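Local coordinates for protein dimethylsulfoniopropionate lyase (Roseovarius nubinhibens, PDB 4B29) that binds zinc in a cupin fold and probably cleaves dimethylsulfoniopropionate, releasing dimethyl sulfide, at residues 58-63 with 97-102; 108-113 with 141-146; 151-156 with 180-185. All coordinates share one frame; numbering follows the deposited sequence. Where two conformers were deposited one is given.

Contact 1: 58-63 with 97-102; sequences ADRPAH and EWRHSY. With NI (nickel (II) ion), chain K.
Glu97 and His63 face each other at a single beta bridge between two surface loops, with Arg60 reaching in beside them. The backbone N of Trp98 gives a hydrogen bond to His63 O (3.0 Å). The imidazole adds a second link, His63 ND1 to Trp98 O at 2.9 Å, the acceptor lying 17° out of the ring plane. An imidazole can donate from ND1 to the loop and still offer NE2 to a metal: in this crystal NE2 binds a nickel ion at 2.0 Å, which also carries two waters.

Glu97 runs extended and parts its two oxygens between two arginines. In the conformer described, OE2 takes both NE and NH2 of Arg99, side-on, NE on the anti lone pair at 2.8 Å. Arg60 runs out with its first two torsions anti, which lays CD against Glu97 OE1; the bend at chi3 (-53°) then turns the guanidinium to the carboxylate, its NH1 making a long salt bridge to OE1 (3.6 Å) with the planes 81° apart. One water joins Glu97 OE1 to Pro61 O.

The Trp98 indole turns inward onto helix 67-73, its NE1 bonded to Ala93 O, while that Arg99 conformer continues to Glu119 of strand 115-122, and Arg60 packs on strand 127-128.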
loop_
_atom_site.group_PDB
_atom_site.type_symbol
_atom_site.label_atom_id
_atom_site.label_comp_id
_atom_site.label_asym_id
_atom_site.label_seq_id
_atom_site.Cartn_x
_atom_site.Cartn_y
_atom_site.Cartn_z
ATOM N N ALA A 58 -18.140 1.926 -3.322
ATOM C CA ALA A 58 -18.451 0.583 -3.816
ATOM C C ALA A 58 -19.366 -0.216 -2.886
ATOM O O ALA A 58 -19.856 -1.293 -3.282
ATOM C CB ALA A 58 -17.170 -0.244 -4.018
ATOM N N ASP A 59 -19.461 0.255 -1.639
ATOM C CA ASP A 59 -20.064 -0.510 -0.526
ATOM C C ASP A 59 -19.488 -1.928 -0.381
ATOM O O ASP A 59 -20.208 -2.912 -0.219
ATOM C CB ASP A 59 -21.587 -0.557 -0.657
ATOM C CG ASP A 59 -22.266 -0.604 0.731
ATOM O OD1 ASP A 59 -22.263 0.463 1.427
ATOM O OD2 ASP A 59 -22.821 -1.685 1.040
ATOM N N ARG A 60 -18.155 -2.004 -0.397
ATOM C CA ARG A 60 -17.503 -3.284 -0.245
ATOM C C ARG A 60 -17.391 -3.560 1.270
ATOM O O ARG A 60 -16.939 -2.668 1.984
ATOM C CB ARG A 60 -16.090 -3.169 -0.868
ATOM C CG ARG A 60 -15.343 -4.509 -0.780
ATOM C CD ARG A 60 -13.955 -4.457 -1.428
ATOM N NE ARG A 60 -14.207 -3.946 -2.754
ATOM C CZ ARG A 60 -14.453 -4.698 -3.820
ATOM N NH1 ARG A 60 -14.349 -6.019 -3.748
ATOM N NH2 ARG A 60 -14.759 -4.081 -4.979
ATOM N N PRO A 61 -17.706 -4.763 1.727
ATOM C CA PRO A 61 -17.671 -4.983 3.192
ATOM C C PRO A 61 -16.257 -5.173 3.730
ATOM O O PRO A 61 -15.341 -5.546 2.981
ATOM C CB PRO A 61 -18.438 -6.309 3.387
ATOM C CG PRO A 61 -18.432 -7.005 2.142
ATOM C CD PRO A 61 -18.246 -5.928 1.003
ATOM N N ALA A 62 -16.132 -4.945 5.025
ATOM C CA ALA A 62 -14.867 -5.140 5.738
ATOM C C ALA A 62 -14.512 -6.605 5.733
ATOM O O ALA A 62 -15.385 -7.494 5.696
ATOM C CB ALA A 62 -15.005 -4.645 7.166
ATOM N N HIS A 63 -13.224 -6.889 5.780
ATOM C CA HIS A 63 -12.763 -8.242 5.970
ATOM C C HIS A 63 -11.550 -8.139 6.876
ATOM O O HIS A 63 -10.530 -7.567 6.487
ATOM C CB HIS A 63 -12.415 -8.938 4.653
ATOM C CG HIS A 63 -11.852 -10.310 4.846
ATOM N ND1 HIS A 63 -10.502 -10.590 4.735
ATOM C CD2 HIS A 63 -12.451 -11.476 5.199
ATOM C CE1 HIS A 63 -10.299 -11.871 4.986
ATOM N NE2 HIS A 63 -11.460 -12.427 5.277
ATOM N N GLU A 97 -11.399 -4.136 3.396
ATOM C CA GLU A 97 -11.276 -5.509 2.997
ATOM C C GLU A 97 -9.791 -5.911 2.896
ATOM O O GLU A 97 -9.137 -5.720 1.853
ATOM C CB GLU A 97 -12.015 -5.748 1.642
ATOM C CG GLU A 97 -11.836 -7.177 1.194
ATOM C CD GLU A 97 -12.338 -7.365 -0.227
ATOM O OE1 GLU A 97 -13.569 -7.294 -0.423
ATOM O OE2 GLU A 97 -11.507 -7.568 -1.128
ATOM N N TRP A 98 -9.245 -6.481 3.978
ATOM C CA TRP A 98 -7.841 -6.904 3.997
ATOM C C TRP A 98 -7.657 -8.162 3.199
ATOM O O TRP A 98 -8.522 -9.084 3.230
ATOM C CB TRP A 98 -7.338 -7.123 5.451
ATOM C CG TRP A 98 -7.239 -5.890 6.198
ATOM C CD1 TRP A 98 -8.162 -5.374 7.078
ATOM C CD2 TRP A 98 -6.143 -4.970 6.171
ATOM N NE1 TRP A 98 -7.707 -4.161 7.568
ATOM C CE2 TRP A 98 -6.459 -3.916 7.036
ATOM C CE3 TRP A 98 -4.919 -4.931 5.445
ATOM C CZ2 TRP A 98 -5.614 -2.803 7.220
ATOM C CZ3 TRP A 98 -4.046 -3.844 5.650
ATOM C CH2 TRP A 98 -4.388 -2.798 6.520
ATOM N N ARG A 99 -6.496 -8.194 2.524
ATOM C CA ARG A 99 -6.048 -9.273 1.649
ATOM C C ARG A 99 -4.610 -9.708 1.976
ATOM O O ARG A 99 -3.810 -8.936 2.541
ATOM C CB ARG A 99 -6.115 -8.807 0.173
ATOM C CG ARG A 99 -7.474 -8.195 -0.198
ATOM C CD ARG A 99 -7.510 -7.641 -1.624
ATOM N NE ARG A 99 -8.865 -7.219 -2.007
ATOM C CZ ARG A 99 -9.147 -6.485 -3.087
ATOM N NH1 ARG A 99 -8.190 -6.145 -3.926
ATOM N NH2 ARG A 99 -10.410 -6.141 -3.358
ATOM N N HIS A 100 -4.283 -10.948 1.602
ATOM C CA HIS A 100 -2.956 -11.526 1.853
ATOM C C HIS A 100 -2.216 -11.863 0.566
ATOM O O HIS A 100 -1.013 -11.607 0.440
ATOM C CB HIS A 100 -3.105 -12.859 2.586
ATOM C CG HIS A 100 -2.943 -12.764 4.060
ATOM N ND1 HIS A 100 -3.537 -13.659 4.920
ATOM C CD2 HIS A 100 -2.229 -11.908 4.822
ATOM C CE1 HIS A 100 -3.212 -13.335 6.159
ATOM N NE2 HIS A 100 -2.428 -12.273 6.122
ATOM N N SER A 101 -2.894 -12.600 -0.321
ATOM C CA SER A 101 -2.301 -12.875 -1.646
ATOM C C SER A 101 -1.426 -14.126 -1.595
ATOM O O SER A 101 -1.594 -14.998 -2.432
ATOM C CB SER A 101 -1.496 -11.706 -2.284
ATOM O OG SER A 101 -2.317 -10.686 -2.842
ATOM N N TYR A 102 -0.541 -14.250 -0.620
ATOM C CA TYR A 102 0.448 -15.326 -0.666
ATOM C C TYR A 102 0.060 -16.460 0.279
ATOM O O TYR A 102 -0.663 -16.242 1.246
ATOM C CB TYR A 102 1.853 -14.824 -0.296
ATOM C CG TYR A 102 2.315 -13.721 -1.230
ATOM C CD1 TYR A 102 2.644 -14.010 -2.548
ATOM C CD2 TYR A 102 2.413 -12.403 -0.780
ATOM C CE1 TYR A 102 3.058 -12.991 -3.440
ATOM C CE2 TYR A 102 2.803 -11.367 -1.658
ATOM C CZ TYR A 102 3.161 -11.678 -2.964
ATOM O OH TYR A 102 3.582 -10.653 -3.811
HETATM NI NI NI K . -11.807 -14.368 5.711
HETATM O O HOH W 1 -15.389 -7.458 1.289
HETATM O O HOH W 2 -9.545 -15.109 5.779
HETATM O O HOH W 3 -12.577 -16.442 5.504
#

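Contact 2: 108-113 with 141-146; sequences GRDFLN and PGLDYG. With PO4 (phosphate ion), chain B.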
loop_
_atom_site.group_PDB
_atom_site.type_symbol
_atom_site.label_atom_id
_atom_site.label_comp_id
_atom_site.label_asym_id
_atom_site.label_seq_id
_atom_site.Cartn_x
_atom_site.Cartn_y
_atom_site.Cartn_z
ATOM N N GLY A 108 5.390 -17.751 4.955
ATOM C CA GLY A 108 5.419 -18.138 6.365
ATOM C C GLY A 108 4.294 -17.534 7.161
ATOM O O GLY A 108 3.793 -16.419 6.849
ATOM N N ARG A 109 3.897 -18.227 8.230
ATOM C CA ARG A 109 2.810 -17.738 9.072
ATOM C C ARG A 109 3.031 -16.376 9.757
ATOM O O ARG A 109 2.089 -15.589 9.890
ATOM C CB ARG A 109 2.410 -18.812 10.125
ATOM C CG ARG A 109 1.258 -18.392 11.078
ATOM C CD ARG A 109 -0.102 -18.133 10.344
ATOM N NE ARG A 109 -0.406 -19.185 9.366
ATOM C CZ ARG A 109 -1.276 -19.068 8.363
ATOM N NH1 ARG A 109 -1.947 -17.939 8.166
ATOM N NH2 ARG A 109 -1.468 -20.086 7.543
ATOM N N ASP A 110 4.249 -16.099 10.235
ATOM C CA ASP A 110 4.521 -14.849 10.923
ATOM C C ASP A 110 4.280 -13.651 9.963
ATOM O O ASP A 110 3.696 -12.632 10.364
ATOM C CB ASP A 110 5.979 -14.815 11.410
ATOM C CG ASP A 110 6.325 -13.508 12.113
ATOM O OD1 ASP A 110 5.645 -13.143 13.093
ATOM O OD2 ASP A 110 7.296 -12.846 11.690
ATOM N N PHE A 111 4.739 -13.808 8.730
ATOM C CA PHE A 111 4.567 -12.751 7.692
ATOM C C PHE A 111 3.058 -12.558 7.457
ATOM O O PHE A 111 2.570 -11.409 7.468
ATOM C CB PHE A 111 5.316 -13.180 6.439
ATOM C CG PHE A 111 5.362 -12.134 5.327
ATOM C CD1 PHE A 111 4.258 -11.949 4.479
ATOM C CD2 PHE A 111 6.524 -11.403 5.083
ATOM C CE1 PHE A 111 4.328 -11.031 3.403
ATOM C CE2 PHE A 111 6.590 -10.475 4.011
ATOM C CZ PHE A 111 5.467 -10.303 3.185
ATOM N N LEU A 112 2.307 -13.657 7.310
ATOM C CA LEU A 112 0.837 -13.547 7.122
ATOM C C LEU A 112 0.131 -12.911 8.309
ATOM O O LEU A 112 -0.862 -12.185 8.137
ATOM C CB LEU A 112 0.228 -14.912 6.774
ATOM C CG LEU A 112 0.690 -15.489 5.423
ATOM C CD1 LEU A 112 0.159 -16.892 5.207
ATOM C CD2 LEU A 112 0.210 -14.574 4.248
ATOM N N ASN A 113 0.619 -13.151 9.535
ATOM C CA ASN A 113 0.027 -12.518 10.710
ATOM C C ASN A 113 0.256 -11.023 10.785
ATOM O O ASN A 113 -0.569 -10.276 11.326
ATOM C CB ASN A 113 0.629 -13.126 11.994
ATOM C CG ASN A 113 0.081 -14.507 12.294
ATOM O OD1 ASN A 113 -1.023 -14.880 11.855
ATOM N ND2 ASN A 113 0.851 -15.280 13.061
ATOM N N PRO A 141 7.650 -4.991 11.925
ATOM C CA PRO A 141 9.109 -5.110 11.907
ATOM C C PRO A 141 9.627 -6.511 11.638
ATOM O O PRO A 141 8.968 -7.509 11.914
ATOM C CB PRO A 141 9.520 -4.698 13.347
ATOM C CG PRO A 141 8.328 -4.086 13.974
ATOM C CD PRO A 141 7.105 -4.607 13.233
ATOM N N GLY A 142 10.849 -6.599 11.128
ATOM C CA GLY A 142 11.512 -7.899 10.985
ATOM C C GLY A 142 10.942 -8.833 9.962
ATOM O O GLY A 142 10.932 -10.058 10.148
ATOM N N LEU A 143 10.420 -8.263 8.862
ATOM C CA LEU A 143 9.876 -9.085 7.783
ATOM C C LEU A 143 10.678 -8.903 6.517
ATOM O O LEU A 143 11.203 -7.809 6.253
ATOM C CB LEU A 143 8.415 -8.672 7.527
ATOM C CG LEU A 143 7.419 -9.040 8.639
ATOM C CD1 LEU A 143 5.962 -8.659 8.153
ATOM C CD2 LEU A 143 7.478 -10.545 8.955
ATOM N N ASP A 144 10.797 -9.987 5.759
ATOM C CA ASP A 144 11.482 -9.938 4.479
ATOM C C ASP A 144 10.471 -10.324 3.404
ATOM O O ASP A 144 10.047 -11.472 3.293
ATOM C CB ASP A 144 12.680 -10.882 4.470
ATOM C CG ASP A 144 13.598 -10.648 3.296
ATOM O OD1 ASP A 144 14.409 -9.677 3.329
ATOM O OD2 ASP A 144 13.512 -11.447 2.335
ATOM N N TYR A 145 10.032 -9.322 2.664
ATOM C CA TYR A 145 9.112 -9.538 1.535
ATOM C C TYR A 145 10.016 -9.807 0.370
ATOM O O TYR A 145 10.703 -8.884 -0.126
ATOM C CB TYR A 145 8.281 -8.259 1.340
ATOM C CG TYR A 145 7.196 -8.314 0.288
ATOM C CD1 TYR A 145 6.798 -9.522 -0.300
ATOM C CD2 TYR A 145 6.526 -7.141 -0.069
ATOM C CE1 TYR A 145 5.774 -9.537 -1.264
ATOM C CE2 TYR A 145 5.477 -7.154 -1.015
ATOM C CZ TYR A 145 5.130 -8.361 -1.603
ATOM O OH TYR A 145 4.095 -8.366 -2.539
ATOM N N GLY A 146 10.074 -11.069 -0.061
ATOM C CA GLY A 146 11.062 -11.489 -1.063
ATOM C C GLY A 146 10.742 -10.995 -2.465
ATOM O O GLY A 146 9.704 -10.335 -2.679
HETATM P P PO4 B . 3.746 -5.061 -4.235
HETATM O O1 PO4 B . 3.150 -6.165 -3.412
HETATM O O2 PO4 B . 2.771 -3.868 -4.180
HETATM O O3 PO4 B . 5.119 -4.631 -3.736
HETATM O O4 PO4 B . 3.919 -5.456 -5.665
#
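Phe111 reaches from helix 109-114 onto Leu143 and Tyr145, where the chain enters strand 144-149 of the cupin fold. The contact is a helix packed against the start of that strand, and no hydrogen bond crosses it.

Apolar packing does most of the work. The Phe111 side chain leaves the helix with CG anti to the backbone N (chi1 -174°), which carries the far end of the ring to the strand. Its CD2 lies 4.1 Å from Leu143 CD2, and the same methyl also touches the Phe111 CA, so a branched leucine fills the angle between helix backbone and ring. Phe115 and Trp139 meet the phenyl ring as well, and a large, flat, uncharged side chain suits such a buried site.

The aromatic pair is oblique. The Phe111 and Tyr145 rings have centroids 5.7 Å apart and planes at 56°, with Phe111 CZ 3.8 Å from Tyr145 CD1. CE2 of the phenylalanine approaches the strand backbone itself, at 3.7 Å from Tyr145 CA.

Polar groups stay at the margins. Asp110 OD2 comes to 3.6 Å from Leu143 CD2, but its charge is met by Arg114, one turn further along the helix; Asp144 points away from the helix and, in the conformer described, is hydrogen-bonded to Thr192.

Tyr145 joins this packing to the metal pocket. Its CB and ring rest on Phe111, while the phenol extends to within about 6 Å of the zinc ion and stacks with His148. Tyrosine is apolar along its length and polar at its end, so its hydroxyl can reach the pocket. In this crystal Tyr145 OH donates to O1 of a phosphate ion, probably from the crystallisation liquor, at 2.5 Å, with that oxygen at the ring edge and in its plane.

Contact 3: 151-156 with 180-185; sequences LPEELY and TRFHPA. With ZN (zinc ion), chain J; PO4 (phosphate ion), chain B; EDO (1,2-ethanediol), chain F.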
loop_
_atom_site.group_PDB
_atom_site.type_symbol
_atom_site.label_atom_id
_atom_site.label_comp_id
_atom_site.label_asym_id
_atom_site.label_seq_id
_atom_site.Cartn_x
_atom_site.Cartn_y
_atom_site.Cartn_z
ATOM N N LEU A 151 3.300 -7.375 -14.224
ATOM C CA LEU A 151 3.366 -6.545 -15.425
ATOM C C LEU A 151 3.117 -5.009 -15.196
ATOM O O LEU A 151 3.826 -4.195 -15.734
ATOM C CB LEU A 151 2.383 -7.115 -16.489
ATOM C CG LEU A 151 2.273 -6.322 -17.771
ATOM C CD1 LEU A 151 3.610 -6.268 -18.565
ATOM C CD2 LEU A 151 1.169 -7.024 -18.634
ATOM N N PRO A 152 2.065 -4.611 -14.430
ATOM C CA PRO A 152 1.782 -3.175 -14.313
ATOM C C PRO A 152 2.910 -2.433 -13.590
ATOM O O PRO A 152 3.640 -3.039 -12.775
ATOM C CB PRO A 152 0.495 -3.126 -13.436
ATOM C CG PRO A 152 0.363 -4.497 -12.784
ATOM C CD PRO A 152 0.988 -5.440 -13.845
ATOM N N GLU A 153 3.071 -1.195 -13.977
ATOM C CA GLU A 153 4.000 -0.280 -13.236
ATOM C C GLU A 153 3.400 0.096 -11.902
ATOM O O GLU A 153 2.172 0.114 -11.734
ATOM C CB GLU A 153 4.178 0.983 -14.039
ATOM C CG GLU A 153 4.965 0.711 -15.382
ATOM C CD GLU A 153 5.085 1.938 -16.199
ATOM O OE1 GLU A 153 4.689 3.033 -15.722
ATOM O OE2 GLU A 153 5.617 1.919 -17.341
ATOM N N GLU A 154 4.257 0.472 -10.952
ATOM C CA GLU A 154 3.761 0.800 -9.620
ATOM C C GLU A 154 4.623 1.928 -9.088
ATOM O O GLU A 154 5.796 2.039 -9.436
ATOM C CB GLU A 154 3.952 -0.485 -8.817
ATOM C CG GLU A 154 4.155 -0.400 -7.438
ATOM C CD GLU A 154 4.165 -1.768 -6.800
ATOM O OE1 GLU A 154 5.168 -2.504 -6.877
ATOM O OE2 GLU A 154 3.200 -2.089 -6.120
ATOM N N LEU A 155 4.027 2.786 -8.274
ATOM C CA LEU A 155 4.767 3.904 -7.627
ATOM C C LEU A 155 4.451 3.801 -6.139
ATOM O O LEU A 155 3.319 4.079 -5.703
ATOM C CB LEU A 155 4.318 5.251 -8.200
ATOM C CG LEU A 155 5.039 6.470 -7.578
ATOM C CD1 LEU A 155 6.571 6.400 -7.777
ATOM C CD2 LEU A 155 4.467 7.762 -8.174
ATOM N N TYR A 156 5.448 3.370 -5.352
ATOM C CA TYR A 156 5.282 3.317 -3.907
ATOM C C TYR A 156 5.429 4.706 -3.289
ATOM O O TYR A 156 6.195 5.542 -3.771
ATOM C CB TYR A 156 6.444 2.475 -3.285
ATOM C CG TYR A 156 6.036 1.097 -2.916
ATOM C CD1 TYR A 156 5.954 0.101 -3.915
ATOM C CD2 TYR A 156 5.691 0.762 -1.620
ATOM C CE1 TYR A 156 5.587 -1.225 -3.565
ATOM C CE2 TYR A 156 5.327 -0.519 -1.269
ATOM C CZ TYR A 156 5.229 -1.499 -2.254
ATOM O OH TYR A 156 4.883 -2.776 -1.892
ATOM N N THR A 180 9.286 8.129 -2.342
ATOM C CA THR A 180 8.580 7.276 -3.327
ATOM C C THR A 180 9.557 6.404 -4.069
ATOM O O THR A 180 10.799 6.624 -4.036
ATOM C CB THR A 180 7.805 8.126 -4.372
ATOM O OG1 THR A 180 8.705 8.919 -5.200
ATOM C CG2 THR A 180 6.764 9.055 -3.659
ATOM N N ARG A 181 9.038 5.380 -4.743
ATOM C CA ARG A 181 9.900 4.633 -5.639
ATOM C C ARG A 181 9.089 4.065 -6.797
ATOM O O ARG A 181 8.051 3.429 -6.517
ATOM C CB ARG A 181 10.590 3.491 -4.940
ATOM C CG ARG A 181 11.804 3.116 -5.890
ATOM C CD ARG A 181 12.411 1.775 -5.655
ATOM N NE ARG A 181 13.695 1.846 -6.350
ATOM C CZ ARG A 181 14.804 1.253 -5.944
ATOM N NH1 ARG A 181 14.784 0.403 -4.939
ATOM N NH2 ARG A 181 15.920 1.535 -6.606
ATOM N N PHE A 182 9.595 4.264 -8.031
ATOM C CA PHE A 182 8.930 3.705 -9.230
ATOM C C PHE A 182 9.427 2.277 -9.495
ATOM O O PHE A 182 10.664 2.021 -9.473
ATOM C CB PHE A 182 9.315 4.580 -10.402
ATOM C CG PHE A 182 8.863 4.061 -11.737
ATOM C CD1 PHE A 182 7.508 4.026 -12.038
ATOM C CD2 PHE A 182 9.782 3.693 -12.693
ATOM C CE1 PHE A 182 7.067 3.594 -13.292
ATOM C CE2 PHE A 182 9.337 3.253 -13.997
ATOM C CZ PHE A 182 7.983 3.210 -14.268
ATOM N N HIS A 183 8.502 1.353 -9.746
ATOM C CA HIS A 183 8.870 -0.005 -10.170
ATOM C C HIS A 183 8.427 -0.212 -11.604
ATOM O O HIS A 183 7.236 -0.228 -11.885
ATOM C CB HIS A 183 8.176 -1.054 -9.304
ATOM C CG HIS A 183 8.685 -1.075 -7.885
ATOM N ND1 HIS A 183 7.907 -1.495 -6.826
ATOM C CD2 HIS A 183 9.858 -0.654 -7.355
ATOM C CE1 HIS A 183 8.616 -1.394 -5.703
ATOM N NE2 HIS A 183 9.804 -0.905 -6.001
ATOM N N PRO A 184 9.376 -0.317 -12.534
ATOM C CA PRO A 184 8.991 -0.483 -13.929
ATOM C C PRO A 184 8.348 -1.852 -14.144
ATOM O O PRO A 184 8.507 -2.787 -13.341
ATOM C CB PRO A 184 10.312 -0.420 -14.726
ATOM C CG PRO A 184 11.363 -0.048 -13.726
ATOM C CD PRO A 184 10.837 -0.191 -12.302
ATOM N N ALA A 185 7.612 -1.946 -15.261
ATOM C CA ALA A 185 6.931 -3.199 -15.571
ATOM C C ALA A 185 7.822 -4.423 -15.494
ATOM O O ALA A 185 8.950 -4.434 -16.061
ATOM C CB ALA A 185 6.336 -3.096 -17.017
HETATM ZN ZN ZN J . 5.027 -4.481 -6.824
HETATM P P PO4 B . 3.746 -5.061 -4.235
HETATM O O1 PO4 B . 3.150 -6.165 -3.412
HETATM O O2 PO4 B . 2.771 -3.868 -4.180
HETATM O O3 PO4 B . 5.119 -4.631 -3.736
HETATM O O4 PO4 B . 3.919 -5.456 -5.665
HETATM C C1 EDO F . 1.255 -1.877 -1.534
HETATM O O1 EDO F . 2.369 -1.793 -0.642
HETATM C C2 EDO F . 0.665 -3.249 -1.350
HETATM O O2 EDO F . -0.282 -3.352 -2.394
HETATM O O HOH W 4 6.301 -3.391 -11.742
HETATM O O HOH W 5 7.732 0.079 -17.259
#
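Strands 153-156 and 180-183 run antiparallel, their axes 4.5 Å apart at 170°. Glu154 with His183 and Tyr156 with Arg181 are hydrogen-bonded pairs, and Leu155 with Phe182 is the non-hydrogen-bonded pair between them. The bond from His183 N to Glu154 O is almost straight (2.8 Å, 179°).

Leu155 and Phe182 share one face, turned to helix 43-48, as suits apolar residues; the Phe182 ring edge also meets Glu153 OE1, whose charge is paired with Arg205. The other face carries Glu154, Tyr156 and His183 into the cupin pocket; Arg181 shares it, but its guanidinium runs off to Pro171 O. Glu154 and His183 lie side by side: ND1 donates to Glu154 OE1 at 2.9 Å, in the imidazole plane but 33° out of the carboxylate plane on its anti side. That same OE1 binds zinc at 2.0 Å, alongside His150 and His189. Tyr156 CD1 packs 3.5 Å from His183 CE1, and its hydroxyl donates to phosphate O3 at 2.6 Å.

Thus second-shell His183 helps to set the rotation of a metal-binding carboxylate, while Tyr156, Tyr145 and His148 bond a phosphate, probably from the crystallisation liquor, that is zinc's fourth ligand here, consistent with a pocket for substrate.

How the contacts relate
From the N terminus the three contacts close in series, none enclosing or crossing another. Contact 1 closes a loop about half helical, holding helices 67-73 and 83-92, just after the outermost strand 56-57 of the seven-stranded sheet. Contact 2 follows directly and closes 108-146, mostly strands, bringing a helix to the five-stranded sheet. Contact 3 pairs 153-159 with the outermost strand 180-183 of the seven-stranded sheet, closing the short loop between them, which holds strands 163-167 and 173-175 of the five-stranded sheet. Contacts 1 and 2 touch: Tyr102 OH lies 2.7 Å from Tyr145 OH, a probable hydrogen bond. Contacts 2 and 3 do not touch, but the phosphate spans them, each sheet contributing a tyrosine to the metal pocket.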